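Local coordinates for protein OBCA, Oxalate Biosynthetic Component A (Burkholderia glumae, PDB 4NNA) that combines an N-terminal domain of the oxalate biosynthetic component A family with a TIM-barrel domain related to beta-keto acid cleavage enzymes, at residues 277-282 with 322-327; 334-339 with 363-368. All coordinates share one frame; numbering follows the deposited sequence.

Contact 1 (277-282 with 322-327)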
loop_
_atom_site.group_PDB
_atom_site.type_symbol
_atom_site.label_atom_id
_atom_site.label_comp_id
_atom_site.label_asym_id
_atom_site.label_seq_id
_atom_site.Cartn_x
_atom_site.Cartn_y
_atom_site.Cartn_z
ATOM N N SER A 277 -11.750 1.813 -8.322
ATOM C CA SER A 277 -12.333 1.803 -6.981
ATOM C C SER A 277 -13.529 2.743 -6.924
ATOM O O SER A 277 -13.488 3.866 -7.444
ATOM C CB SER A 277 -11.304 2.237 -5.939
ATOM O OG SER A 277 -11.917 2.403 -4.671
ATOM N N THR A 278 -14.605 2.276 -6.305
ATOM C CA THR A 278 -15.752 3.133 -6.050
ATOM C C THR A 278 -15.845 3.397 -4.554
ATOM O O THR A 278 -16.822 3.967 -4.074
ATOM C CB THR A 278 -17.046 2.469 -6.498
ATOM O OG1 THR A 278 -17.177 1.207 -5.830
ATOM C CG2 THR A 278 -17.035 2.256 -8.008
ATOM N N SER A 279 -14.818 2.975 -3.822
ATOM C CA SER A 279 -14.806 3.077 -2.360
ATOM C C SER A 279 -14.705 4.515 -1.849
ATOM O O SER A 279 -14.043 5.357 -2.457
ATOM C CB SER A 279 -13.629 2.273 -1.813
ATOM O OG SER A 279 -13.187 2.787 -0.569
ATOM N N VAL A 280 -15.346 4.785 -0.717
ATOM C CA VAL A 280 -15.245 6.100 -0.087
ATOM C C VAL A 280 -14.597 5.999 1.298
ATOM O O VAL A 280 -14.979 6.714 2.225
ATOM C CB VAL A 280 -16.616 6.787 0.022
ATOM C CG1 VAL A 280 -16.926 7.535 -1.262
ATOM C CG2 VAL A 280 -17.702 5.764 0.301
ATOM N N ARG A 281 -13.621 5.098 1.422
ATOM C CA ARG A 281 -12.830 4.949 2.640
ATOM C C ARG A 281 -12.178 6.280 3.006
ATOM O O ARG A 281 -11.623 6.967 2.145
ATOM C CB ARG A 281 -11.765 3.861 2.449
ATOM C CG ARG A 281 -10.806 3.709 3.618
ATOM C CD ARG A 281 -9.857 2.544 3.417
ATOM N NE ARG A 281 -9.405 2.027 4.707
ATOM C CZ ARG A 281 -8.684 0.923 4.870
ATOM N NH1 ARG A 281 -8.335 0.539 6.091
ATOM N NH2 ARG A 281 -8.312 0.198 3.820
ATOM N N GLY A 282 -12.269 6.645 4.281
ATOM C CA GLY A 282 -11.810 7.945 4.736
ATOM C C GLY A 282 -12.932 8.970 4.736
ATOM O O GLY A 282 -12.811 10.025 5.367
ATOM N N GLY A 322 -12.731 3.565 9.900
ATOM C CA GLY A 322 -12.680 4.209 8.600
ATOM C C GLY A 322 -13.521 3.596 7.485
ATOM O O GLY A 322 -13.247 3.834 6.313
ATOM N N GLY A 323 -14.547 2.825 7.832
ATOM C CA GLY A 323 -15.331 2.132 6.816
ATOM C C GLY A 323 -16.301 2.962 5.987
ATOM O O GLY A 323 -16.230 4.192 5.955
ATOM N N TYR A 324 -17.205 2.272 5.293
ATOM C CA TYR A 324 -18.199 2.926 4.446
ATOM C C TYR A 324 -19.384 1.998 4.167
ATOM O O TYR A 324 -19.229 0.788 3.977
ATOM C CB TYR A 324 -17.578 3.443 3.133
ATOM C CG TYR A 324 -16.882 2.383 2.315
ATOM C CD1 TYR A 324 -15.581 2.007 2.607
ATOM C CD2 TYR A 324 -17.525 1.753 1.253
ATOM C CE1 TYR A 324 -14.935 1.039 1.875
ATOM C CE2 TYR A 324 -16.880 0.769 0.512
ATOM C CZ TYR A 324 -15.573 0.428 0.834
ATOM O OH TYR A 324 -14.891 -0.545 0.128
ATOM N N ASP A 325 -20.577 2.576 4.162
ATOM C CA ASP A 325 -21.789 1.811 3.923
ATOM C C ASP A 325 -21.963 1.549 2.434
ATOM O O ASP A 325 -21.418 2.268 1.586
ATOM C CB ASP A 325 -22.996 2.580 4.475
ATOM C CG ASP A 325 -24.266 1.729 4.564
ATOM O OD1 ASP A 325 -24.186 0.481 4.482
ATOM O OD2 ASP A 325 -25.350 2.319 4.747
ATOM N N ASN A 326 -22.704 0.495 2.124
ATOM C CA ASN A 326 -23.210 0.272 0.779
ATOM C C ASN A 326 -24.664 -0.167 0.930
ATOM O O ASN A 326 -24.954 -1.359 1.095
ATOM C CB ASN A 326 -22.395 -0.798 0.037
ATOM C CG ASN A 326 -20.910 -0.454 -0.052
ATOM O OD1 ASN A 326 -20.477 0.215 -0.985
ATOM N ND2 ASN A 326 -20.128 -0.922 0.917
ATOM N N ALA A 327 -25.569 0.806 0.901
ATOM C CA ALA A 327 -26.981 0.553 1.184
ATOM C C ALA A 327 -27.673 -0.125 0.007
ATOM O O ALA A 327 -27.252 0.039 -1.138
ATOM C CB ALA A 327 -27.685 1.862 1.545
HETATM O O HOH W 1 -11.684 0.096 0.588
#
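R281 and G282 pass beside G323 and G322 where two irregular loops run in roughly opposite directions, 145° apart, with the CA atoms of G282 and G322 at 5.4 Å. The side chain that joins the two loops is Y324. With chi1 at 57°, Y324 CG sits between its backbone N and carbonyl carbon, and the ring lies against residues 279-281. One face of the ring lies under the backbone of S279 and V280. V280 N sits 4.1 Å above the ring plane, over the centre. V280 adds a branch at the base of the ring, where its CG2 meets Y324 CB at 3.7 Å. S279 meets the far end, with OG 3.5 Å from Y324 CE1. S279 OG also accepts from R281 N at 3.1 Å, with an N-H...O angle of 162°, an ST turn that orients the hydroxyl beside the ring. S277 OG forms a second ST turn with S279 N. One water links S279 OG to Y324 OH, the latter bond being weak. R281 lies alongside G322, with CG 3.6 Å from G322 O, and its extended chain leads on to a cation-pi contact with F318. The S279 side chain is about 6 Å from a bound magnesium ion. The 277-282 loop follows strand 273-276 at one end of the barrel, and the 322-327 loop leads into helix 328-341. R292 of helix 291-294 ties them together, bonding to T278 O, D325 O and N326 OD1.

Contact 2 (334-339 with 363-368)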
loop_
_atom_site.group_PDB
_atom_site.type_symbol
_atom_site.label_atom_id
_atom_site.label_comp_id
_atom_site.label_asym_id
_atom_site.label_seq_id
_atom_site.Cartn_x
_atom_site.Cartn_y
_atom_site.Cartn_z
ATOM N N GLN A 334 -26.203 1.293 -8.418
ATOM C CA GLN A 334 -24.909 0.843 -8.940
ATOM C C GLN A 334 -25.091 -0.248 -9.991
ATOM O O GLN A 334 -24.575 -0.124 -11.093
ATOM C CB GLN A 334 -23.981 0.333 -7.823
ATOM C CG GLN A 334 -23.434 1.392 -6.877
ATOM C CD GLN A 334 -22.574 2.453 -7.565
ATOM O OE1 GLN A 334 -23.094 3.411 -8.141
ATOM N NE2 GLN A 334 -21.252 2.290 -7.494
ATOM N N PHE A 335 -25.823 -1.312 -9.655
ATOM C CA PHE A 335 -26.086 -2.385 -10.621
ATOM C C PHE A 335 -26.727 -1.890 -11.924
ATOM O O PHE A 335 -26.275 -2.259 -13.003
ATOM C CB PHE A 335 -26.950 -3.490 -9.998
ATOM C CG PHE A 335 -26.169 -4.485 -9.180
ATOM C CD1 PHE A 335 -25.389 -5.449 -9.806
ATOM C CD2 PHE A 335 -26.221 -4.464 -7.791
ATOM C CE1 PHE A 335 -24.669 -6.369 -9.067
ATOM C CE2 PHE A 335 -25.499 -5.387 -7.041
ATOM C CZ PHE A 335 -24.724 -6.334 -7.680
ATOM N N ASP A 336 -27.780 -1.079 -11.822
ATOM C CA ASP A 336 -28.388 -0.456 -13.005
ATOM C C ASP A 336 -27.325 0.269 -13.845
ATOM O O ASP A 336 -27.238 0.086 -15.057
ATOM C CB ASP A 336 -29.480 0.557 -12.609
ATOM C CG ASP A 336 -30.822 -0.099 -12.286
ATOM O OD1 ASP A 336 -30.947 -1.329 -12.456
ATOM O OD2 ASP A 336 -31.770 0.623 -11.877
ATOM N N HIS A 337 -26.513 1.091 -13.190
ATOM C CA HIS A 337 -25.484 1.844 -13.901
ATOM C C HIS A 337 -24.429 0.949 -14.571
ATOM O O HIS A 337 -24.155 1.110 -15.765
ATOM C CB HIS A 337 -24.815 2.842 -12.973
ATOM C CG HIS A 337 -23.822 3.722 -13.659
ATOM N ND1 HIS A 337 -24.183 4.880 -14.315
ATOM C CD2 HIS A 337 -22.479 3.609 -13.804
ATOM C CE1 HIS A 337 -23.104 5.449 -14.822
ATOM N NE2 HIS A 337 -22.057 4.702 -14.524
ATOM N N PHE A 338 -23.855 0.010 -13.819
ATOM C CA PHE A 338 -22.846 -0.907 -14.367
ATOM C C PHE A 338 -23.384 -1.611 -15.615
ATOM O O PHE A 338 -22.700 -1.721 -16.639
ATOM C CB PHE A 338 -22.455 -1.973 -13.340
ATOM C CG PHE A 338 -21.488 -1.504 -12.271
ATOM C CD1 PHE A 338 -21.749 -0.376 -11.515
ATOM C CD2 PHE A 338 -20.334 -2.230 -12.000
ATOM C CE1 PHE A 338 -20.881 0.032 -10.515
ATOM C CE2 PHE A 338 -19.462 -1.832 -10.990
ATOM C CZ PHE A 338 -19.737 -0.699 -10.250
ATOM N N GLU A 339 -24.621 -2.087 -15.522
ATOM C CA GLU A 339 -25.262 -2.777 -16.632
ATOM C C GLU A 339 -25.375 -1.840 -17.833
ATOM O O GLU A 339 -25.075 -2.222 -18.969
ATOM C CB GLU A 339 -26.646 -3.281 -16.194
ATOM C CG GLU A 339 -27.042 -4.640 -16.748
ATOM C CD GLU A 339 -28.426 -5.089 -16.294
ATOM O OE1 GLU A 339 -28.755 -4.961 -15.088
ATOM O OE2 GLU A 339 -29.182 -5.578 -17.156
ATOM N N ARG A 363 -27.604 -12.311 -6.083
ATOM C CA ARG A 363 -27.085 -13.334 -6.992
ATOM C C ARG A 363 -27.484 -13.084 -8.439
ATOM O O ARG A 363 -26.628 -13.009 -9.327
ATOM C CB ARG A 363 -27.543 -14.726 -6.567
ATOM C CG ARG A 363 -27.021 -15.823 -7.485
ATOM C CD ARG A 363 -27.491 -17.193 -7.040
ATOM N NE ARG A 363 -26.926 -18.234 -7.887
ATOM C CZ ARG A 363 -27.528 -18.727 -8.962
ATOM N NH1 ARG A 363 -28.731 -18.288 -9.316
ATOM N NH2 ARG A 363 -26.930 -19.669 -9.678
ATOM N N ASP A 364 -28.783 -12.951 -8.674
ATOM C CA ASP A 364 -29.272 -12.720 -10.024
ATOM C C ASP A 364 -28.844 -11.350 -10.568
ATOM O O ASP A 364 -28.609 -11.205 -11.755
ATOM C CB ASP A 364 -30.795 -12.880 -10.071
ATOM C CG ASP A 364 -31.253 -14.299 -9.737
ATOM O OD1 ASP A 364 -30.454 -15.256 -9.869
ATOM O OD2 ASP A 364 -32.430 -14.452 -9.335
ATOM N N ARG A 365 -28.738 -10.341 -9.707
ATOM C CA ARG A 365 -28.227 -9.040 -10.164
ATOM C C ARG A 365 -26.766 -9.145 -10.647
ATOM O O ARG A 365 -26.392 -8.539 -11.656
ATOM C CB ARG A 365 -28.382 -7.962 -9.083
ATOM C CG ARG A 365 -29.806 -7.367 -8.991
ATOM C CD ARG A 365 -30.111 -6.401 -10.152
ATOM N NE ARG A 365 -30.342 -5.045 -9.663
ATOM C CZ ARG A 365 -30.340 -3.951 -10.423
ATOM N NH1 ARG A 365 -30.125 -4.019 -11.739
ATOM N NH2 ARG A 365 -30.554 -2.775 -9.865
ATOM N N LEU A 366 -25.953 -9.934 -9.945
ATOM C CA LEU A 366 -24.555 -10.158 -10.346
ATOM C C LEU A 366 -24.437 -10.929 -11.656
ATOM O O LEU A 366 -23.535 -10.675 -12.451
ATOM C CB LEU A 366 -23.781 -10.883 -9.244
ATOM C CG LEU A 366 -23.435 -9.973 -8.060
ATOM C CD1 LEU A 366 -23.001 -10.776 -6.848
ATOM C CD2 LEU A 366 -22.371 -8.960 -8.447
ATOM N N LEU A 367 -25.342 -11.875 -11.877
ATOM C CA LEU A 367 -25.381 -12.586 -13.150
ATOM C C LEU A 367 -25.757 -11.646 -14.297
ATOM O O LEU A 367 -25.233 -11.770 -15.408
ATOM C CB LEU A 367 -26.351 -13.768 -13.072
ATOM C CG LEU A 367 -25.918 -14.883 -12.116
ATOM C CD1 LEU A 367 -27.006 -15.927 -11.970
ATOM C CD2 LEU A 367 -24.626 -15.535 -12.599
ATOM N N ARG A 368 -26.660 -10.704 -14.026
ATOM C CA ARG A 368 -27.091 -9.742 -15.046
ATOM C C ARG A 368 -25.967 -8.838 -15.556
ATOM O O ARG A 368 -25.971 -8.435 -16.714
ATOM C CB ARG A 368 -28.266 -8.891 -14.537
ATOM C CG ARG A 368 -29.626 -9.568 -14.678
ATOM C CD ARG A 368 -30.738 -8.788 -13.973
ATOM N NE ARG A 368 -30.935 -7.449 -14.521
ATOM C CZ ARG A 368 -31.688 -6.514 -13.943
ATOM N NH1 ARG A 368 -32.315 -6.770 -12.800
ATOM N NH2 ARG A 368 -31.823 -5.318 -14.504
HETATM O O HOH W 2 -28.368 -8.721 -18.456
#
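R365 reaches from helix 363-368 across to helix 334-339, which it meets with CB, NE, CZ and both terminal nitrogens. R365 CB sits over the face of the F335 ring, a CH-pi contact 3.9 Å from the centroid. The chain then bends at chi2 and chi3 and turns back over the root of the phenylalanine. R365 NE passes F335 CB at 3.7 Å. R365 CZ comes to 3.4 Å from the same F335 CB, which lies over the centre of one guanidinium face. At the tip, R365 NH1 and NH2 both donate to D336 OD1, at 2.9 and 3.0 Å. The R365 guanidinium and the D336 carboxylate are turned 65° apart. NH2 comes from above the carboxylate plane, while NH1 meets OD1 on its anti side. R365 NH2 also bridges to D332, one turn before D336 on helix 328-341. E339 OE1 makes a long salt bridge to R365 NH1 and a closer one to R368 NH2, at 3.1 Å. D336, E339, R365 and R368 thus form a network, with D332 a further partner of R365. L366 CD2 meets the F335 ring edge at CE1 (3.5 Å). L366 also packs on V347 of strand 344-349, and F335 on L311 of strand 308-311. The axes of 334-339 and 363-368 approach to 10.3 Å, their directions 18° apart. This is the packing of neighbouring outer helices in a TIM barrel: an apolar inner side against the strands and a salt-bridge network farther out.

How the contacts relate
The two contacts come one after the other along the chain, contact 1 closing before contact 2 opens. Their centres are about 19 Å apart, on the same side of the chain's centre. All four segments belong to the beta-keto acid cleavage enzyme range. Helix 328-341 connects them: the 322-327 loop runs straight into it, and residues 334-339 lie farther along it. Contact 1 joins loops at one end of the barrel, near the magnesium ion. Contact 2 lies on the outer helical layer, its centre about 29 Å from the centre of the chain. The two contacts touch where T278 CG2 packs on Q334 NE2 at 4.2 Å, so the magnesium-side loops and the outer helices meet there.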